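Local coordinates for protein succinylglutamate desuccinylase/aspartoacylase (Ruegeria sp. TM1040, PDB 3NA6) that probably hydrolyses the amide bond of an N-acylated amino acid in a zinc-dependent reaction, at residues A[61-66]-A[94-99]; A[108-113]-A[124-129]; A[158-163]-A[204-209]. One frame throughout, in Å; residues are numbered along the deposited sequence.

Interaction 1. Residues A[61-66]-A[94-99]; sequences DEYEGP and PAFRAS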
loop_
_atom_site.group_PDB
_atom_site.type_symbol
_atom_site.label_atom_id
_atom_site.label_comp_id
_atom_site.label_asym_id
_atom_site.label_seq_id
_atom_site.Cartn_x
_atom_site.Cartn_y
_atom_site.Cartn_z
ATOM N N ASP A 61 -13.284 2.193 -16.260
ATOM C CA ASP A 61 -12.186 2.455 -17.218
ATOM C C ASP A 61 -12.624 2.353 -18.693
ATOM O O ASP A 61 -11.820 2.020 -19.596
ATOM C CB ASP A 61 -10.968 1.562 -16.893
ATOM C CG ASP A 61 -11.256 0.042 -16.995
ATOM O OD1 ASP A 61 -12.433 -0.376 -17.052
ATOM O OD2 ASP A 61 -10.276 -0.749 -17.043
ATOM N N GLU A 62 -13.898 2.676 -18.937
ATOM C CA GLU A 62 -14.537 2.568 -20.261
ATOM C C GLU A 62 -15.212 3.919 -20.586
ATOM O O GLU A 62 -16.209 4.270 -19.969
ATOM C CB GLU A 62 -15.552 1.425 -20.250
ATOM C CG GLU A 62 -14.843 0.036 -20.092
ATOM C CD GLU A 62 -15.811 -1.142 -19.919
ATOM O OE1 GLU A 62 -17.020 -1.014 -20.271
ATOM O OE2 GLU A 62 -15.360 -2.212 -19.425
ATOM N N TYR A 63 -14.669 4.653 -21.552
ATOM C CA TYR A 63 -14.884 6.105 -21.629
ATOM C C TYR A 63 -15.786 6.635 -22.723
ATOM O O TYR A 63 -16.223 7.762 -22.626
ATOM C CB TYR A 63 -13.536 6.815 -21.723
ATOM C CG TYR A 63 -12.723 6.582 -20.460
ATOM C CD1 TYR A 63 -13.000 7.294 -19.317
ATOM C CD2 TYR A 63 -11.727 5.629 -20.410
ATOM C CE1 TYR A 63 -12.296 7.077 -18.127
ATOM C CE2 TYR A 63 -11.001 5.410 -19.228
ATOM C CZ TYR A 63 -11.307 6.117 -18.104
ATOM O OH TYR A 63 -10.615 5.893 -16.957
ATOM N N GLU A 64 -16.054 5.868 -23.770
ATOM C CA GLU A 64 -16.851 6.414 -24.876
ATOM C C GLU A 64 -18.263 6.828 -24.422
ATOM O O GLU A 64 -18.756 7.910 -24.780
ATOM C CB GLU A 64 -16.985 5.434 -26.049
ATOM C CG GLU A 64 -15.768 5.288 -27.005
ATOM C CD GLU A 64 -14.653 4.414 -26.434
ATOM O OE1 GLU A 64 -14.851 3.852 -25.323
ATOM O OE2 GLU A 64 -13.600 4.277 -27.117
ATOM N N GLY A 65 -18.931 5.951 -23.673
ATOM C CA GLY A 65 -20.288 6.238 -23.216
ATOM C C GLY A 65 -20.316 7.473 -22.335
ATOM O O GLY A 65 -21.099 8.386 -22.554
ATOM N N PRO A 66 -19.409 7.534 -21.367
ATOM C CA PRO A 66 -19.360 8.726 -20.534
ATOM C C PRO A 66 -19.194 10.055 -21.288
ATOM O O PRO A 66 -19.825 11.054 -20.922
ATOM C CB PRO A 66 -18.179 8.429 -19.626
ATOM C CG PRO A 66 -18.294 6.960 -19.398
ATOM C CD PRO A 66 -18.650 6.421 -20.759
ATOM N N PRO A 94 -17.881 5.212 -8.147
ATOM C CA PRO A 94 -16.588 5.014 -7.469
ATOM C C PRO A 94 -15.523 4.375 -8.349
ATOM O O PRO A 94 -14.359 4.830 -8.308
ATOM C CB PRO A 94 -16.960 4.142 -6.264
ATOM C CG PRO A 94 -18.403 4.534 -5.992
ATOM C CD PRO A 94 -18.987 4.629 -7.367
ATOM N N ALA A 95 -15.905 3.399 -9.185
ATOM C CA ALA A 95 -14.949 2.771 -10.097
ATOM C C ALA A 95 -14.466 3.834 -11.086
ATOM O O ALA A 95 -13.267 3.951 -11.357
ATOM C CB ALA A 95 -15.546 1.582 -10.849
ATOM N N PHE A 96 -15.392 4.624 -11.607
ATOM C CA PHE A 96 -14.998 5.702 -12.530
ATOM C C PHE A 96 -14.005 6.676 -11.886
ATOM O O PHE A 96 -12.981 7.021 -12.482
ATOM C CB PHE A 96 -16.205 6.450 -13.083
ATOM C CG PHE A 96 -15.839 7.674 -13.816
ATOM C CD1 PHE A 96 -15.301 7.585 -15.077
ATOM C CD2 PHE A 96 -15.973 8.922 -13.231
ATOM C CE1 PHE A 96 -14.909 8.712 -15.755
ATOM C CE2 PHE A 96 -15.600 10.061 -13.919
ATOM C CZ PHE A 96 -15.058 9.949 -15.188
ATOM N N ARG A 97 -14.271 7.107 -10.668
ATOM C CA ARG A 97 -13.334 8.008 -10.020
ATOM C C ARG A 97 -11.941 7.402 -9.826
ATOM O O ARG A 97 -10.986 8.141 -9.803
ATOM C CB ARG A 97 -13.873 8.511 -8.681
ATOM C CG ARG A 97 -15.034 9.535 -8.812
ATOM C CD ARG A 97 -14.755 10.775 -9.770
ATOM N NE ARG A 97 -13.884 11.853 -9.267
ATOM C CZ ARG A 97 -14.130 12.637 -8.206
ATOM N NH1 ARG A 97 -15.204 12.472 -7.431
ATOM N NH2 ARG A 97 -13.263 13.590 -7.888
ATOM N N ALA A 98 -11.840 6.078 -9.710
ATOM C CA ALA A 98 -10.546 5.386 -9.558
ATOM C C ALA A 98 -9.937 4.958 -10.887
ATOM O O ALA A 98 -8.931 4.272 -10.878
ATOM C CB ALA A 98 -10.701 4.128 -8.644
ATOM N N SER A 99 -10.580 5.294 -12.011
ATOM C CA SER A 99 -10.180 4.822 -13.338
ATOM C C SER A 99 -9.971 3.318 -13.367
ATOM O O SER A 99 -9.042 2.822 -13.996
ATOM C CB SER A 99 -8.914 5.551 -13.816
ATOM O OG SER A 99 -9.129 6.945 -13.849
HETATM O O HOH W 1 -11.891 7.196 -14.978
#
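Asp61 and Ser99 bring the two backbones together, with their CA atoms 5.0 Å apart. The 61-66 segment runs from a loop into the start of helix 64-75, and the 94-99 segment unwinds from the end of helix 93-97. Ser99 takes a positive phi of 49°, and with two backbone hydrogen bonds back into the last turn the helix ends in a Schellman motif. Asp61 touches this turn through its CB, 3.7 Å from Ser99 O, while its carboxylate points off to the backbone N of Lys149, whose NZ in turn binds Ser99 O. The side chains meet mainly around Tyr63. Its CG stands anti to its own carbonyl carbon (chi1 -64°), which carries the ring across to the other segment. Tyr63 CE1 lies 3.9 Å from Phe96 CE1, an atom at the tyrosine edge and near its plane, so the two rings touch without stacking; Phe96 stacks instead on Tyr90. Tyr63 OH packs 3.6 Å from Ser99 CB and makes no direct hydrogen bond across the contact. A water lying in the plane of the tyrosine ring bridges the segments: it is 2.7 Å from Tyr63 OH and 3.0 Å from Ser99 OG, and donates to Phe96 O over 2.7 Å. Gly315 and Met316 of a second subunit pack on Tyr63 and Ser99. The Schellman-terminated helix 93-97 thus packs, partly through a water, on the loop that carries Glu62, which with His59 and His145 may contribute to a possible, empty metal site, as in the zinc site of this family.

Interaction 2. Residues A[108-113]-A[124-129]; sequences GNLNRA and QKIADY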
loop_
_atom_site.group_PDB
_atom_site.type_symbol
_atom_site.label_atom_id
_atom_site.label_comp_id
_atom_site.label_asym_id
_atom_site.label_seq_id
_atom_site.Cartn_x
_atom_site.Cartn_y
_atom_site.Cartn_z
ATOM N N GLY A 108 -16.360 -4.368 -6.330
ATOM C CA GLY A 108 -17.565 -4.795 -7.031
ATOM C C GLY A 108 -17.512 -4.556 -8.533
ATOM O O GLY A 108 -17.215 -3.442 -8.994
ATOM N N ASN A 109 -17.810 -5.610 -9.279
ATOM C CA ASN A 109 -18.119 -5.498 -10.695
ATOM C C ASN A 109 -19.617 -5.252 -10.809
ATOM O O ASN A 109 -20.444 -6.164 -10.592
ATOM C CB ASN A 109 -17.735 -6.776 -11.450
ATOM C CG ASN A 109 -17.990 -6.665 -12.951
ATOM O OD1 ASN A 109 -18.644 -5.720 -13.412
ATOM N ND2 ASN A 109 -17.463 -7.615 -13.721
ATOM N N LEU A 110 -19.963 -4.017 -11.129
ATOM C CA LEU A 110 -21.360 -3.598 -11.076
ATOM C C LEU A 110 -22.154 -4.417 -12.081
ATOM O O LEU A 110 -23.297 -4.796 -11.798
ATOM C CB LEU A 110 -21.515 -2.104 -11.389
ATOM C CG LEU A 110 -22.937 -1.508 -11.435
ATOM C CD1 LEU A 110 -23.797 -1.843 -10.188
ATOM C CD2 LEU A 110 -22.866 -0.020 -11.641
ATOM N N ASN A 111 -21.518 -4.737 -13.222
ATOM C CA ASN A 111 -22.196 -5.474 -14.263
ATOM C C ASN A 111 -22.570 -6.886 -13.884
ATOM O O ASN A 111 -23.364 -7.502 -14.604
ATOM C CB ASN A 111 -21.404 -5.514 -15.560
ATOM C CG ASN A 111 -22.279 -5.850 -16.757
ATOM O OD1 ASN A 111 -23.434 -5.422 -16.835
ATOM N ND2 ASN A 111 -21.745 -6.641 -17.686
ATOM N N ARG A 112 -22.035 -7.409 -12.787
ATOM C CA ARG A 112 -22.450 -8.721 -12.284
ATOM C C ARG A 112 -23.059 -8.648 -10.874
ATOM O O ARG A 112 -23.143 -9.660 -10.191
ATOM C CB ARG A 112 -21.254 -9.697 -12.330
ATOM C CG ARG A 112 -20.423 -9.570 -13.630
ATOM C CD ARG A 112 -19.822 -10.902 -14.129
ATOM N NE ARG A 112 -18.836 -10.706 -15.194
ATOM C CZ ARG A 112 -17.578 -11.139 -15.149
ATOM N NH1 ARG A 112 -17.134 -11.825 -14.102
ATOM N NH2 ARG A 112 -16.766 -10.904 -16.169
ATOM N N ALA A 113 -23.497 -7.455 -10.450
ATOM C CA ALA A 113 -24.025 -7.246 -9.096
ATOM C C ALA A 113 -25.551 -7.355 -8.960
ATOM O O ALA A 113 -26.085 -7.247 -7.853
ATOM C CB ALA A 113 -23.520 -5.896 -8.532
ATOM N N GLN A 124 -23.629 -3.082 -4.566
ATOM C CA GLN A 124 -24.902 -3.774 -4.478
ATOM C C GLN A 124 -26.071 -2.820 -4.274
ATOM O O GLN A 124 -27.150 -3.071 -4.791
ATOM C CB GLN A 124 -24.885 -4.795 -3.345
ATOM C CG GLN A 124 -23.934 -5.912 -3.591
ATOM C CD GLN A 124 -23.950 -6.921 -2.504
ATOM O OE1 GLN A 124 -23.817 -6.602 -1.316
ATOM N NE2 GLN A 124 -24.157 -8.164 -2.891
ATOM N N LYS A 125 -25.862 -1.777 -3.477
ATOM C CA LYS A 125 -26.871 -0.717 -3.238
ATOM C C LYS A 125 -27.164 0.097 -4.520
ATOM O O LYS A 125 -28.325 0.389 -4.819
ATOM C CB LYS A 125 -26.428 0.211 -2.100
ATOM C CG LYS A 125 -26.442 -0.471 -0.689
ATOM C CD LYS A 125 -25.674 0.372 0.308
ATOM C CE LYS A 125 -26.130 0.223 1.721
ATOM N NZ LYS A 125 -25.149 0.879 2.633
ATOM N N ILE A 126 -26.129 0.387 -5.312
ATOM C CA ILE A 126 -26.313 0.968 -6.646
ATOM C C ILE A 126 -27.200 0.061 -7.503
ATOM O O ILE A 126 -28.208 0.509 -8.072
ATOM C CB ILE A 126 -24.967 1.278 -7.357
ATOM C CG1 ILE A 126 -24.179 2.334 -6.578
ATOM C CG2 ILE A 126 -25.183 1.785 -8.757
ATOM C CD1 ILE A 126 -22.717 2.593 -7.111
ATOM N N ALA A 127 -26.825 -1.207 -7.604
ATOM C CA ALA A 127 -27.588 -2.168 -8.387
ATOM C C ALA A 127 -29.041 -2.253 -7.922
ATOM O O ALA A 127 -29.974 -2.225 -8.731
ATOM C CB ALA A 127 -26.943 -3.557 -8.316
ATOM N N ASP A 128 -29.237 -2.323 -6.621
ATOM C CA ASP A 128 -30.583 -2.418 -6.074
ATOM C C ASP A 128 -31.454 -1.197 -6.416
ATOM O O ASP A 128 -32.652 -1.323 -6.652
ATOM C CB ASP A 128 -30.541 -2.611 -4.554
ATOM C CG ASP A 128 -31.917 -2.653 -3.951
ATOM O OD1 ASP A 128 -32.564 -3.731 -4.013
ATOM O OD2 ASP A 128 -32.357 -1.596 -3.471
ATOM N N TYR A 129 -30.853 -0.020 -6.415
ATOM C CA TYR A 129 -31.581 1.197 -6.737
ATOM C C TYR A 129 -31.990 1.190 -8.208
ATOM O O TYR A 129 -33.085 1.621 -8.564
ATOM C CB TYR A 129 -30.743 2.446 -6.404
ATOM C CG TYR A 129 -31.494 3.734 -6.591
ATOM C CD1 TYR A 129 -32.472 4.136 -5.686
ATOM C CD2 TYR A 129 -31.237 4.548 -7.664
ATOM C CE1 TYR A 129 -33.160 5.309 -5.878
ATOM C CE2 TYR A 129 -31.906 5.716 -7.838
ATOM C CZ TYR A 129 -32.865 6.083 -6.969
ATOM O OH TYR A 129 -33.525 7.255 -7.184
HETATM O O HOH W 2 -24.915 -8.343 -5.588
#
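Apolar packing carries the contact between Leu110 and Ala113 on one side and Ile126 and Ala127 on the other. Leu110 reaches helix 122-134 with both branches. Leu110 CD1 sits 4.0 Å from Ala127 CB, and Leu110 CD2 lies 4.1 Å from Ile126 CG2; the Leu110 and Ile126 side chains cross at about a right angle. An extended first torsion, CG anti to the backbone N (chi1 177°), sends this fork out toward the helix. Ala113 CB lies 4.2 Å from Ala127 CB, and Ala113 O is 3.8 Å from Ala127 CB.

Polar contact across the segments passes through water. One molecule donates to Ala113 O (2.8 Å) and accepts from Gln124 NE2 (2.8 Å), linking the loop to the helix beside Ala113, while Gln124 OE1 accepts from the backbone N of Thr121.

Backbone bonds shape the loop itself: Arg112 N to Asn109 O and Ala113 N to Leu110 O wind it into a short 3-10 turn. Asn109 OD1 receives a weak bond from Asn111 N and a further hydrogen bond from His59 NE2. The arrangement is a 3-10 turn seated on helix 122-134 by Leu110 and Ala113, and linked through Asn109 to His59 of a possible metal site.

Interaction 3. Residues A[158-163]-A[204-209]; sequences AAHILE and KVLVTT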
loop_
_atom_site.group_PDB
_atom_site.type_symbol
_atom_site.label_atom_id
_atom_site.label_comp_id
_atom_site.label_asym_id
_atom_site.label_seq_id
_atom_site.Cartn_x
_atom_site.Cartn_y
_atom_site.Cartn_z
ATOM N N ALA A 158 -24.447 -4.481 -29.856
ATOM C CA ALA A 158 -24.859 -5.866 -29.653
ATOM C C ALA A 158 -26.311 -5.969 -29.202
ATOM O O ALA A 158 -26.774 -5.157 -28.402
ATOM C CB ALA A 158 -23.964 -6.562 -28.647
ATOM N N ALA A 159 -26.994 -6.975 -29.740
ATOM C CA ALA A 159 -28.351 -7.385 -29.352
ATOM C C ALA A 159 -28.299 -8.865 -28.951
ATOM O O ALA A 159 -27.506 -9.649 -29.535
ATOM C CB ALA A 159 -29.305 -7.237 -30.571
ATOM N N HIS A 160 -29.172 -9.267 -28.027
ATOM C CA HIS A 160 -29.106 -10.600 -27.471
ATOM C C HIS A 160 -30.144 -11.556 -28.036
ATOM O O HIS A 160 -31.233 -11.159 -28.438
ATOM C CB HIS A 160 -29.187 -10.549 -25.951
ATOM C CG HIS A 160 -28.005 -9.889 -25.319
ATOM N ND1 HIS A 160 -28.117 -8.837 -24.428
ATOM C CD2 HIS A 160 -26.675 -10.091 -25.495
ATOM C CE1 HIS A 160 -26.910 -8.433 -24.074
ATOM N NE2 HIS A 160 -26.018 -9.183 -24.698
ATOM N N ILE A 161 -29.751 -12.825 -28.083
ATOM C CA ILE A 161 -30.640 -13.916 -28.356
ATOM C C ILE A 161 -31.351 -14.177 -27.046
ATOM O O ILE A 161 -30.703 -14.428 -26.004
ATOM C CB ILE A 161 -29.876 -15.166 -28.789
ATOM C CG1 ILE A 161 -29.167 -14.924 -30.136
ATOM C CG2 ILE A 161 -30.836 -16.379 -28.873
ATOM C CD1 ILE A 161 -30.142 -14.619 -31.333
ATOM N N LEU A 162 -32.681 -14.079 -27.097
ATOM C CA LEU A 162 -33.536 -14.199 -25.929
ATOM C C LEU A 162 -34.609 -15.249 -26.202
ATOM O O LEU A 162 -35.001 -15.508 -27.364
ATOM C CB LEU A 162 -34.211 -12.841 -25.654
ATOM C CG LEU A 162 -33.294 -11.636 -25.420
ATOM C CD1 LEU A 162 -34.082 -10.352 -25.503
ATOM C CD2 LEU A 162 -32.570 -11.733 -24.053
ATOM N N GLU A 163 -35.123 -15.809 -25.117
ATOM C CA GLU A 163 -36.298 -16.680 -25.191
ATOM C C GLU A 163 -37.530 -15.967 -25.727
ATOM O O GLU A 163 -38.306 -16.568 -26.457
ATOM C CB GLU A 163 -36.659 -17.250 -23.813
ATOM C CG GLU A 163 -35.606 -18.174 -23.183
ATOM C CD GLU A 163 -35.387 -19.469 -23.952
ATOM O OE1 GLU A 163 -36.260 -19.857 -24.767
ATOM O OE2 GLU A 163 -34.336 -20.110 -23.730
ATOM N N LYS A 204 -37.987 -5.476 -21.458
ATOM C CA LYS A 204 -37.558 -4.171 -21.973
ATOM C C LYS A 204 -36.369 -4.245 -22.917
ATOM O O LYS A 204 -35.468 -5.069 -22.752
ATOM C CB LYS A 204 -37.262 -3.214 -20.803
ATOM C CG LYS A 204 -38.519 -2.818 -20.059
ATOM C CD LYS A 204 -38.263 -2.126 -18.732
ATOM C CE LYS A 204 -39.573 -1.839 -18.034
ATOM N NZ LYS A 204 -39.349 -1.164 -16.757
ATOM N N VAL A 205 -36.395 -3.395 -23.944
ATOM C CA VAL A 205 -35.313 -3.306 -24.910
ATOM C C VAL A 205 -34.043 -2.774 -24.257
ATOM O O VAL A 205 -34.064 -1.780 -23.508
ATOM C CB VAL A 205 -35.682 -2.398 -26.123
ATOM C CG1 VAL A 205 -34.457 -2.117 -26.974
ATOM C CG2 VAL A 205 -36.728 -3.069 -26.950
ATOM N N LEU A 206 -32.946 -3.468 -24.528
ATOM C CA LEU A 206 -31.643 -3.090 -24.062
ATOM C C LEU A 206 -30.749 -2.893 -25.291
ATOM O O LEU A 206 -30.754 -3.732 -26.195
ATOM C CB LEU A 206 -31.028 -4.168 -23.152
ATOM C CG LEU A 206 -29.530 -3.870 -22.920
ATOM C CD1 LEU A 206 -29.317 -3.090 -21.610
ATOM C CD2 LEU A 206 -28.697 -5.121 -23.030
ATOM N N VAL A 207 -29.997 -1.789 -25.303
ATOM C CA VAL A 207 -28.981 -1.505 -26.334
ATOM C C VAL A 207 -27.643 -1.520 -25.616
ATOM O O VAL A 207 -27.482 -0.895 -24.555
ATOM C CB VAL A 207 -29.270 -0.117 -26.983
ATOM C CG1 VAL A 207 -28.068 0.428 -27.731
ATOM C CG2 VAL A 207 -30.492 -0.223 -27.862
ATOM N N THR A 208 -26.711 -2.311 -26.111
ATOM C CA THR A 208 -25.403 -2.395 -25.494
ATOM C C THR A 208 -24.319 -2.346 -26.560
ATOM O O THR A 208 -24.580 -2.551 -27.750
ATOM C CB THR A 208 -25.256 -3.605 -24.530
ATOM O OG1 THR A 208 -24.040 -3.479 -23.772
ATOM C CG2 THR A 208 -25.279 -4.949 -25.263
ATOM N N THR A 209 -23.108 -2.024 -26.128
ATOM C CA THR A 209 -21.979 -1.865 -27.030
ATOM C C THR A 209 -20.652 -2.457 -26.517
ATOM O O THR A 209 -20.485 -2.801 -25.318
ATOM C CB THR A 209 -21.687 -0.388 -27.196
ATOM O OG1 THR A 209 -21.153 0.106 -25.966
ATOM C CG2 THR A 209 -22.912 0.420 -27.538
HETATM O O HOH W 3 -27.677 -2.472 -28.937
#
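The His160 imidazole meets the other strand through CE1. Leu206 CD2 comes to the ring edge, near its plane, 3.9 Å from CE1, whereas Thr208 CG2 approaches the same carbon obliquely at 4.0 Å. The ring is brought there by CG lying anti to the carbonyl carbon (chi1 -66°), and its ND1 is hydrogen-bonded to Glu200, which would limit rotation of the ring. Thr208 turns its methyl to this segment: CG2 is 3.5 Å from Ala158 O and 4.0 Å from Ala158 CB. With OG1 anti to the backbone N, the hydroxyl is directed instead to the carbonyl oxygen of Asp143.

Ala158 and Thr208 form an antiparallel hydrogen-bonded pair, their side chains on one face of the sheet. Ala158 N donates to Thr208 O at 2.9 Å in a nearly straight bond (172°), although the donor is tilted out of the carbonyl plane. In the return direction a water stands between the strands, hydrogen-bonded to Ala158 O (2.9 Å), probably as donor, and accepting from Thr208 N (3.0 Å). The short strand segments run at 137° to each other, so they splay apart from this pair rather than continuing side by side.

Strand 205-210 also bonds to Ala141 of strand 140-143, and strand 156-160 to Val184 and Leu186 of strand 182-186, which places the contact within the large mixed sheet. Helix 195-200 lies over His160 and Leu206 through Asp196, while Val207 and Thr209 pack on helix 165-178.

Following the chain from the N terminus, the three contacts come in series, each closing before the next opens, and none crosses another. Interaction 1 closes a loop through helix 64-75 and strand 83-88, returning helix 93-97 to the loop that precedes helix 64-75. Interaction 2 closes a shorter loop, bringing 108-113 onto helix 122-134; it touches interaction 1 where Pro94 packs on Ile126. Interaction 3 closes the widest of the three, through helices 165-178 and 195-200 and strand 182-186, and joins two strands of the large sheet. Its centre lies about 22 Å from that of interaction 1, on the opposite side of the chain's centre. All three tie together parts of the catalytic domain.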